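PDB 3QQM: Mlr3007 protein from Mesorhizobium loti, which probably acts as a pyridoxal-phosphate-dependent branched-chain aminotransferase, transferring the amino group of leucine, isoleucine or valine to 2-oxoglutarate. Local coordinates for residues 127-132 / 138-143; 142-145 / 149-152; 169-172 / 176-179. One frame throughout, in Å; residues are numbered along the deposited sequence.

Interaction 1. Residues 127-132 / 138-143. With EDO (1,2-ethanediol), chain T; EDO (1,2-ethanediol), chain B.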
ATOM      1  N   HIS A 127      -5.410  14.051   0.351  1.00 19.59           N
ATOM      2  CA  HIS A 127      -4.984  15.450   0.381  1.00 20.05           C
ATOM      3  C   HIS A 127      -3.545  15.596  -0.174  1.00 19.64           C
ATOM      4  O   HIS A 127      -3.269  16.515  -0.950  1.00 19.60           O
ATOM      5  CB  HIS A 127      -5.093  16.045   1.796  1.00 20.12           C
ATOM      6  CG  HIS A 127      -4.767  17.497   1.852  1.00 21.32           C
ATOM      7  ND1 HIS A 127      -3.498  17.962   2.133  1.00 21.73           N
ATOM      8  CD2 HIS A 127      -5.527  18.593   1.606  1.00 23.03           C
ATOM      9  CE1 HIS A 127      -3.493  19.283   2.072  1.00 23.02           C
ATOM     10  NE2 HIS A 127      -4.714  19.692   1.760  1.00 24.58           N
ATOM     11  N   ALA A 128      -2.665  14.662   0.197  1.00 18.48           N
ATOM     12  CA  ALA A 128      -1.280  14.680  -0.259  1.00 18.54           C
ATOM     13  C   ALA A 128      -1.254  14.533  -1.759  1.00 18.76           C
ATOM     14  O   ALA A 128      -0.578  15.283  -2.443  1.00 18.90           O
ATOM     15  CB  ALA A 128      -0.443  13.568   0.412  1.00 17.27           C
ATOM     16  N   ARG A 129      -2.028  13.582  -2.266  1.00 18.65           N
ATOM     17  CA  ARG A 129      -2.118  13.336  -3.703  1.00 19.00           C
ATOM     18  C   ARG A 129      -2.630  14.583  -4.461  1.00 20.00           C
ATOM     19  O   ARG A 129      -2.131  14.906  -5.536  1.00 20.39           O
ATOM     20  CB  ARG A 129      -3.037  12.146  -3.943  1.00 18.76           C
ATOM     21  CG  ARG A 129      -3.266  11.681  -5.412  1.00 19.22           C
ATOM     22  CD  ARG A 129      -1.981  11.269  -6.142  1.00 18.43           C
ATOM     23  NE  ARG A 129      -1.290  12.388  -6.755  1.00 19.22           N
ATOM     24  CZ  ARG A 129      -0.281  12.270  -7.622  1.00 19.96           C
ATOM     25  NH1 ARG A 129       0.201  11.081  -7.955  1.00 19.24           N
ATOM     26  NH2 ARG A 129       0.258  13.360  -8.155  1.00 20.30           N
ATOM     27  N   SER A 130      -3.562  15.319  -3.869  1.00 20.37           N
ATOM     28  CA  SER A 130      -4.107  16.495  -4.528  1.00 21.66           C
ATOM     29  C   SER A 130      -3.109  17.678  -4.607  1.00 22.04           C
ATOM     30  O   SER A 130      -3.343  18.626  -5.325  1.00 22.98           O
ATOM     31  CB  SER A 130      -5.393  16.954  -3.828  1.00 22.02           C
ATOM     32  OG  SER A 130      -5.083  17.606  -2.607  1.00 23.11           O
ATOM     33  N   GLU A 131      -2.007  17.609  -3.875  1.00 21.53           N
ATOM     34  CA  GLU A 131      -1.017  18.669  -3.906  1.00 22.19           C
ATOM     35  C   GLU A 131      -0.248  18.757  -5.221  1.00 22.52           C
ATOM     36  O   GLU A 131       0.296  19.807  -5.526  1.00 22.78           O
ATOM     37  CB  GLU A 131       0.025  18.481  -2.804  1.00 21.46           C
ATOM     38  CG  GLU A 131      -0.534  18.502  -1.405  1.00 22.04           C
ATOM     39  CD  GLU A 131       0.553  18.451  -0.342  1.00 22.34           C
ATOM     40  OE1 GLU A 131       1.650  18.998  -0.593  1.00 22.38           O
ATOM     41  OE2 GLU A 131       0.301  17.895   0.750  1.00 22.30           O
ATOM     42  N   TYR A 132      -0.176  17.646  -5.958  1.00 22.09           N
ATOM     43  CA  TYR A 132       0.567  17.588  -7.197  1.00 22.61           C
ATOM     44  C   TYR A 132      -0.201  16.956  -8.349  1.00 23.09           C
ATOM     45  O   TYR A 132      -0.973  16.022  -8.147  1.00 22.52           O
ATOM     46  CB  TYR A 132       1.827  16.754  -6.990  1.00 22.03           C
ATOM     47  CG  TYR A 132       2.798  17.320  -5.996  1.00 21.88           C
ATOM     48  CD1 TYR A 132       3.588  18.383  -6.326  1.00 22.06           C
ATOM     49  CD2 TYR A 132       2.967  16.748  -4.744  1.00 21.25           C
ATOM     50  CE1 TYR A 132       4.484  18.911  -5.437  1.00 22.17           C
ATOM     51  CE2 TYR A 132       3.868  17.276  -3.848  1.00 21.21           C
ATOM     52  CZ  TYR A 132       4.626  18.356  -4.213  1.00 21.74           C
ATOM     53  OH  TYR A 132       5.533  18.898  -3.348  1.00 22.33           O
ATOM     54  N   ASP A 138       4.304  10.977  -9.997  1.00 20.03           N
ATOM     55  CA  ASP A 138       3.589   9.728 -10.213  1.00 19.84           C
ATOM     56  C   ASP A 138       3.163   9.225  -8.837  1.00 19.13           C
ATOM     57  O   ASP A 138       2.097   8.586  -8.690  1.00 18.96           O
ATOM     58  CB  ASP A 138       4.486   8.742 -10.923  1.00 20.13           C
ATOM     59  CG  ASP A 138       4.838   9.200 -12.324  1.00 21.39           C
ATOM     60  OD1 ASP A 138       3.914   9.198 -13.190  1.00 22.25           O
ATOM     61  OD2 ASP A 138       6.025   9.529 -12.568  1.00 21.45           O
ATOM     62  N   GLU A 139       3.970   9.574  -7.816  1.00 18.47           N
ATOM     63  CA  GLU A 139       3.680   9.218  -6.427  1.00 17.60           C
ATOM     64  C   GLU A 139       4.164  10.331  -5.497  1.00 17.42           C
ATOM     65  O   GLU A 139       5.166  10.976  -5.745  1.00 17.68           O
ATOM     66  CB  GLU A 139       4.304   7.857  -6.075  1.00 17.23           C
ATOM     67  CG  GLU A 139       4.183   7.369  -4.612  1.00 17.00           C
ATOM     68  CD  GLU A 139       2.733   7.208  -4.116  1.00 17.65           C
ATOM     69  OE1 GLU A 139       1.937   8.153  -4.251  1.00 17.02           O
ATOM     70  OE2 GLU A 139       2.428   6.163  -3.485  1.00 18.50           O
ATOM     71  N   VAL A 140       3.429  10.521  -4.409  1.00 17.09           N
ATOM     72  CA  VAL A 140       3.696  11.549  -3.445  1.00 16.64           C
ATOM     73  C   VAL A 140       4.066  10.920  -2.128  1.00 16.44           C
ATOM     74  O   VAL A 140       3.338  10.059  -1.624  1.00 16.41           O
ATOM     75  CB  VAL A 140       2.417  12.424  -3.264  1.00 16.86           C
ATOM     76  CG1 VAL A 140       2.617  13.522  -2.216  1.00 15.99           C
ATOM     77  CG2 VAL A 140       2.032  13.016  -4.577  1.00 16.18           C
ATOM     78  N   LEU A 141       5.186  11.349  -1.554  1.00 16.25           N
ATOM     79  CA  LEU A 141       5.610  10.832  -0.277  1.00 15.81           C
ATOM     80  C   LEU A 141       5.156  11.754   0.850  1.00 15.88           C
ATOM     81  O   LEU A 141       5.006  12.970   0.658  1.00 16.49           O
ATOM     82  CB  LEU A 141       7.133  10.688  -0.208  1.00 15.89           C
ATOM     83  CG  LEU A 141       7.847   9.873  -1.295  1.00 16.21           C
ATOM     84  CD1 LEU A 141       9.346   9.739  -0.959  1.00 14.96           C
ATOM     85  CD2 LEU A 141       7.191   8.493  -1.471  1.00 15.10           C
ATOM     86  N   LEU A 142       4.931  11.157   2.021  1.00 15.34           N
ATOM     87  CA  LEU A 142       4.551  11.873   3.224  1.00 15.32           C
ATOM     88  C   LEU A 142       5.560  11.569   4.340  1.00 15.26           C
ATOM     89  O   LEU A 142       6.011  10.430   4.486  1.00 14.85           O
ATOM     90  CB  LEU A 142       3.155  11.446   3.721  1.00 14.99           C
ATOM     91  CG  LEU A 142       1.944  11.697   2.819  1.00 15.03           C
ATOM     92  CD1 LEU A 142       1.925  10.661   1.710  1.00 15.18           C
ATOM     93  CD2 LEU A 142       0.657  11.628   3.611  1.00 13.15           C
ATOM     94  N   ALA A 143       5.881  12.590   5.125  1.00 15.54           N
ATOM     95  CA  ALA A 143       6.772  12.466   6.274  1.00 15.68           C
ATOM     96  C   ALA A 143       5.943  12.693   7.537  1.00 15.61           C
ATOM     97  O   ALA A 143       4.830  13.120   7.451  1.00 15.97           O
ATOM     98  CB  ALA A 143       7.923  13.484   6.196  1.00 15.86           C
TER
HETATM   99  C1  EDO T 275      -1.997   7.172  -7.271  1.00 28.40           C
HETATM  100  O1  EDO T 275      -2.900   8.155  -7.784  1.00 28.94           O
HETATM  101  C2  EDO T 275      -0.563   7.561  -7.627  1.00 27.31           C
HETATM  102  O2  EDO T 275       0.031   8.355  -6.602  1.00 24.83           O
HETATM  103  C1  EDO B 306       3.878  10.662 -16.631  1.00 60.48           C
HETATM  104  O1  EDO B 306       4.218   9.612 -15.714  1.00 59.99           O
HETATM  105  C2  EDO B 306       4.077  12.029 -15.980  1.00 60.55           C
HETATM  106  O2  EDO B 306       5.328  12.104 -15.269  1.00 60.73           O

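Interaction 2. Residues 142-145 / 149-152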
ATOM      1  N   LEU A 142       4.931  11.157   2.021  1.00 15.34           N
ATOM      2  CA  LEU A 142       4.551  11.873   3.224  1.00 15.32           C
ATOM      3  C   LEU A 142       5.560  11.569   4.340  1.00 15.26           C
ATOM      4  O   LEU A 142       6.011  10.430   4.486  1.00 14.85           O
ATOM      5  CB  LEU A 142       3.155  11.446   3.721  1.00 14.99           C
ATOM      6  CG  LEU A 142       1.944  11.697   2.819  1.00 15.03           C
ATOM      7  CD1 LEU A 142       1.925  10.661   1.710  1.00 15.18           C
ATOM      8  CD2 LEU A 142       0.657  11.628   3.611  1.00 13.15           C
ATOM      9  N   ALA A 143       5.881  12.590   5.125  1.00 15.54           N
ATOM     10  CA  ALA A 143       6.772  12.466   6.274  1.00 15.68           C
ATOM     11  C   ALA A 143       5.943  12.693   7.537  1.00 15.61           C
ATOM     12  O   ALA A 143       4.830  13.120   7.451  1.00 15.97           O
ATOM     13  CB  ALA A 143       7.923  13.484   6.196  1.00 15.86           C
ATOM     14  N   ASN A 144       6.502  12.388   8.704  1.00 15.80           N
ATOM     15  CA  ASN A 144       5.800  12.558   9.975  1.00 15.82           C
ATOM     16  C   ASN A 144       6.249  13.819  10.716  1.00 16.35           C
ATOM     17  O   ASN A 144       6.992  14.618  10.165  1.00 16.12           O
ATOM     18  CB  ASN A 144       5.982  11.313  10.845  1.00 15.50           C
ATOM     19  CG  ASN A 144       7.434  11.089  11.282  1.00 15.76           C
ATOM     20  OD1 ASN A 144       8.294  11.997  11.188  1.00 16.25           O
ATOM     21  ND2 ASN A 144       7.712   9.879  11.785  1.00 14.35           N
ATOM     22  N   GLU A 145       5.827  13.974  11.982  1.00 17.02           N
ATOM     23  CA  GLU A 145       6.156  15.197  12.780  1.00 17.73           C
ATOM     24  C   GLU A 145       7.632  15.401  13.069  1.00 17.88           C
ATOM     25  O   GLU A 145       8.025  16.443  13.544  1.00 18.27           O
ATOM     26  CB  GLU A 145       5.335  15.290  14.098  1.00 18.03           C
ATOM     27  CG  GLU A 145       5.606  14.265  15.208  1.00 18.58           C
ATOM     28  CD  GLU A 145       5.048  12.834  14.961  1.00 19.15           C
ATOM     29  OE1 GLU A 145       4.669  12.476  13.817  1.00 19.01           O
ATOM     30  OE2 GLU A 145       4.994  12.069  15.934  1.00 18.95           O
ATOM     31  N   ILE A 149      10.578  10.251   6.537  1.00 15.13           N
ATOM     32  CA  ILE A 149       9.766   9.747   5.472  1.00 15.02           C
ATOM     33  C   ILE A 149       9.096   8.498   5.966  1.00 14.73           C
ATOM     34  O   ILE A 149       9.741   7.649   6.615  1.00 14.67           O
ATOM     35  CB  ILE A 149      10.600   9.378   4.231  1.00 15.24           C
ATOM     36  CG1 ILE A 149      11.129  10.641   3.568  1.00 15.62           C
ATOM     37  CG2 ILE A 149       9.755   8.577   3.220  1.00 14.35           C
ATOM     38  CD1 ILE A 149      10.020  11.541   2.958  1.00 16.27           C
ATOM     39  N   CYS A 150       7.810   8.377   5.662  1.00 14.00           N
ATOM     40  CA  CYS A 150       7.060   7.212   6.060  1.00 13.62           C
ATOM     41  C   CYS A 150       6.697   6.279   4.877  1.00 13.49           C
ATOM     42  O   CYS A 150       7.060   5.077   4.851  1.00 13.08           O
ATOM     43  CB  CYS A 150       5.773   7.650   6.748  1.00 13.72           C
ATOM     44  SG  CYS A 150       5.949   8.612   8.301  1.00 13.41           S
ATOM     45  N   GLU A 151       6.005   6.842   3.893  1.00 13.67           N
ATOM     46  CA  GLU A 151       5.484   6.063   2.774  1.00 13.40           C
ATOM     47  C   GLU A 151       4.889   6.952   1.702  1.00 13.43           C
ATOM     48  O   GLU A 151       4.879   8.180   1.816  1.00 13.72           O
ATOM     49  CB  GLU A 151       4.348   5.163   3.319  1.00 13.16           C
ATOM     50  CG  GLU A 151       3.186   5.991   3.948  1.00 13.55           C
ATOM     51  CD  GLU A 151       2.079   5.154   4.658  1.00 13.94           C
ATOM     52  OE1 GLU A 151       1.986   3.916   4.442  1.00 13.12           O
ATOM     53  OE2 GLU A 151       1.284   5.764   5.433  1.00 14.42           O
ATOM     54  N   GLY A 152       4.428   6.319   0.635  1.00 13.41           N
ATOM     55  CA  GLY A 152       3.739   7.006  -0.433  1.00 13.46           C
ATOM     56  C   GLY A 152       2.243   6.899  -0.144  1.00 13.38           C
ATOM     57  O   GLY A 152       1.828   6.170   0.780  1.00 13.24           O
TER

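Interaction 3. Residues 169-172 / 176-179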
ATOM      1  N   PRO A 169      11.201   2.674   5.705  1.00 14.29           N
ATOM      2  CA  PRO A 169      10.879   3.269   6.983  1.00 14.75           C
ATOM      3  C   PRO A 169      10.335   2.287   8.045  1.00 15.15           C
ATOM      4  O   PRO A 169       9.467   1.454   7.759  1.00 15.06           O
ATOM      5  CB  PRO A 169       9.845   4.317   6.610  1.00 14.54           C
ATOM      6  CG  PRO A 169      10.227   4.738   5.282  1.00 14.19           C
ATOM      7  CD  PRO A 169      10.643   3.481   4.606  1.00 14.43           C
ATOM      8  N   ARG A 170      10.861   2.429   9.258  1.00 15.88           N
ATOM      9  CA  ARG A 170      10.473   1.613  10.402  1.00 16.45           C
ATOM     10  C   ARG A 170       9.031   1.910  10.707  1.00 16.05           C
ATOM     11  O   ARG A 170       8.603   3.047  10.649  1.00 15.58           O
ATOM     12  CB  ARG A 170      11.377   1.920  11.599  1.00 17.01           C
ATOM     13  CG  ARG A 170      11.424   0.838  12.621  1.00 18.91           C
ATOM     14  CD  ARG A 170      12.551   1.048  13.633  1.00 20.87           C
ATOM     15  NE  ARG A 170      12.235   2.079  14.608  1.00 22.37           N
ATOM     16  CZ  ARG A 170      13.078   2.514  15.542  1.00 24.13           C
ATOM     17  NH1 ARG A 170      14.331   2.078  15.586  1.00 24.33           N
ATOM     18  NH2 ARG A 170      12.675   3.428  16.408  1.00 24.58           N
ATOM     19  N   LEU A 171       8.293   0.872  11.067  1.00 16.33           N
ATOM     20  CA  LEU A 171       6.867   0.965  11.300  1.00 16.27           C
ATOM     21  C   LEU A 171       6.433   2.050  12.321  1.00 16.69           C
ATOM     22  O   LEU A 171       5.419   2.741  12.092  1.00 16.41           O
ATOM     23  CB  LEU A 171       6.332  -0.396  11.723  1.00 16.41           C
ATOM     24  CG  LEU A 171       4.823  -0.543  11.588  1.00 17.17           C
ATOM     25  CD1 LEU A 171       4.408  -0.333  10.106  1.00 16.25           C
ATOM     26  CD2 LEU A 171       4.386  -1.926  12.123  1.00 18.23           C
ATOM     27  N   ASP A 172       7.179   2.217  13.414  1.00 16.57           N
ATOM     28  CA  ASP A 172       6.819   3.234  14.398  1.00 17.15           C
ATOM     29  C   ASP A 172       6.856   4.684  13.840  1.00 16.93           C
ATOM     30  O   ASP A 172       6.460   5.593  14.528  1.00 17.33           O
ATOM     31  CB  ASP A 172       7.650   3.122  15.690  1.00 17.51           C
ATOM     32  CG  ASP A 172       9.145   3.264  15.450  1.00 18.27           C
ATOM     33  OD1 ASP A 172       9.601   3.176  14.270  1.00 18.87           O
ATOM     34  OD2 ASP A 172       9.878   3.428  16.444  1.00 19.27           O
ATOM     35  N   LEU A 176       1.589   2.248   6.810  1.00 12.80           N
ATOM     36  CA  LEU A 176       0.939   0.979   6.637  1.00 12.65           C
ATOM     37  C   LEU A 176       1.975  -0.145   6.488  1.00 12.56           C
ATOM     38  O   LEU A 176       2.899  -0.034   5.690  1.00 11.89           O
ATOM     39  CB  LEU A 176       0.092   1.005   5.391  1.00 12.44           C
ATOM     40  CG  LEU A 176      -0.711  -0.256   5.145  1.00 12.55           C
ATOM     41  CD1 LEU A 176      -1.853  -0.291   6.107  1.00 12.26           C
ATOM     42  CD2 LEU A 176      -1.225  -0.333   3.689  1.00 12.55           C
ATOM     43  N   PRO A 177       1.846  -1.217   7.290  1.00 12.80           N
ATOM     44  CA  PRO A 177       2.763  -2.302   7.074  1.00 13.02           C
ATOM     45  C   PRO A 177       2.302  -3.005   5.822  1.00 12.87           C
ATOM     46  O   PRO A 177       1.441  -3.879   5.883  1.00 13.08           O
ATOM     47  CB  PRO A 177       2.580  -3.191   8.320  1.00 13.39           C
ATOM     48  CG  PRO A 177       1.212  -2.910   8.788  1.00 13.42           C
ATOM     49  CD  PRO A 177       1.012  -1.429   8.484  1.00 13.27           C
ATOM     50  N   GLY A 178       2.824  -2.573   4.682  1.00 12.73           N
ATOM     51  CA  GLY A 178       2.464  -3.158   3.410  1.00 12.35           C
ATOM     52  C   GLY A 178       2.844  -4.616   3.284  1.00 12.46           C
ATOM     53  O   GLY A 178       3.775  -5.103   3.930  1.00 12.44           O
ATOM     54  N   VAL A 179       2.086  -5.303   2.441  1.00 12.30           N
ATOM     55  CA  VAL A 179       2.263  -6.705   2.149  1.00 12.22           C
ATOM     56  C   VAL A 179       3.534  -6.963   1.303  1.00 12.15           C
ATOM     57  O   VAL A 179       4.238  -7.915   1.545  1.00 12.05           O
ATOM     58  CB  VAL A 179       0.987  -7.251   1.487  1.00 12.55           C
ATOM     59  CG1 VAL A 179       1.250  -8.548   0.687  1.00 12.60           C
ATOM     60  CG2 VAL A 179      -0.118  -7.421   2.566  1.00 11.63           C
TER

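Interaction 1. Residues 127-132 / 138-143
V140 points both methyls at A128 and R129 of helix 123-130 and at Y132 just after it, which close over them. CG2 lies over one face of the guanidinium group of R129, 3.8 Å from its plane and opposite its centre, so the flat cation covers the methyl like a lid. The ring of Y132 meets the same methyl aslant, its CD2 3.9 Å from V140 CG2. The other branch, CG1, is placed anti to the backbone N (chi1 178°) and turns to A128, approaching the carbonyl O at 3.7 Å. Two residues further along the strand, L142 adds its isobutyl end: A128 CB sits 3.9 Å from L142 CG, with both delta methyls about as near. Helix 123-130 is thus laid across one face of strand 139-143, an inner strand of the mixed six-stranded sheet of this class-IV aminotransferase. R129 reaches the strand by bending at chi2 (59°) and chi3 (-86°), which folds the chain back beside the end of its own helix. There NH2 gives a bond of 2.9 Å to Y132 O, arriving well above the carbonyl plane, and a second one to the carbonyl of A137. NH1, at the other end of the group, donates to O2 of a 1,2-ethanediol, probably from the crystallisation liquor, at 3.0 Å; that hydroxyl also lies close to D138 O and E139 OE1. A leucine in place of R129 would probably leave the carbonyl groups of Y132 and A137 without this donor and V140 CG2 without its flat cover. E139 projects from the opposite side of the strand, where its carboxylate is held by T153, T155 and the backbone N of I154, and where OE1 also accepts from V140 N at 2.8 Å.

Interaction 2. Residues 142-145 / 149-152
L142 O takes the amide proton of C150 at 3.0 Å (N to O), the N lying in the carbonyl plane and the N-H...O angle being 163°. The return bond runs from L142 N to E151 O, also 3.0 Å and nearly linear at 166°, with the donor almost on the line of the C=O bond. The two bonds leave L142 and E151 as an antiparallel hydrogen-bonded pair whose side chains rise from the same face of the sheet. L142 CD1 leans over the partner strand and comes 3.9 Å from E151 O. One residue on, the register slips by one: A143 faces I149 in a non-hydrogen-bonded pair, the CA atoms 4.1 Å apart, and C150 is the extra residue of a beta bulge. Side chains diverge at this pair, although A143 CB still meets the I149 CD1 methyl at 4.3 Å. The thiol of C150 instead turns along the hairpin to N144. Its SG is anti to the carbonyl carbon (chi1 -62°), which brings it to 3.7 Å from N144 CB, with the amide group of N144 a little further off. In that amide OD1 is held by the turn itself, accepting from the backbone N of R146 and of E148, while ND2 donates to C173 O, in the loop before helix 179-186. E151 carries its carboxylate off to Y125 OH and to the backbone N of L176, so both oxygens of this buried acid have donors. I149 packs on Y197 and L200 of helix 197-200. The whole is a beta hairpin with a bulge in its second strand, 149-152, the outermost strand, within this chain, on this side of the mixed sheet.

Interaction 3. Residues 169-172 / 176-179
L171 touches P177 with one methyl. Its CD1 reaches P177 CB at 3.8 Å and stands almost equally near the ring CD and N, so the methyl sits over a face of the pyrrolidine and does not meet a single atom. The contact is small and purely apolar, burying about 91 Å² between the two segments. The L171 side chain extends away from its own backbone N (chi1 -162°), and the second torsion, 60°, then swings CD1 across to the proline. Behind it, L171 begins a short 3-10 segment, and its backbone N donates to the carboxylate (OE2) of E192 in strand 190-193. Flanking L171 at the surface, R170 grips D172 side-on in a salt bridge, NE meeting OD1 at 2.9 Å and NH2 meeting OD2 at 2.8 Å, one nitrogen to each oxygen. On the other side, P177 is held through its carbonyl, which accepts from R39 of helix 33-47, while its side chain packs on R116. The carbonyl O of L176 accepts from N156 ND2. Beyond P177 the chain passes through G178, the N-cap of helix 179-186, to V179, whose backbone N donates to a phosphate oxygen, OP1, of the cofactor-bearing modified lysine at position 118. The loop between strand 166-169 and helix 179-186 therefore leads straight into a phosphate-binding helix N-terminus, an arrangement that here forms part of the pyridoxal-phosphate site of a class-IV aminotransferase.

Interaction 2 begins on the strand where interaction 1 ends, and interaction 3 follows both. Interactions 1 and 2 share L142 and A143 on strand 139-143 and have centres about 10 Å apart: the first places helix 123-130 against this strand, the second pairs it with strand 149-152 at the edge of the mixed sheet. Interaction 3 lies in the loop before helix 179-186, its centre about 11 Å from that of interaction 2 and about 18 Å from that of interaction 1. It meets the hairpin where E151 OE1 and L176 N, 2.9 Å apart, probably share a hydrogen bond. The sheet edge thereby joins the loop that leads to the cofactor phosphate, whereas interaction 1 stays farther off.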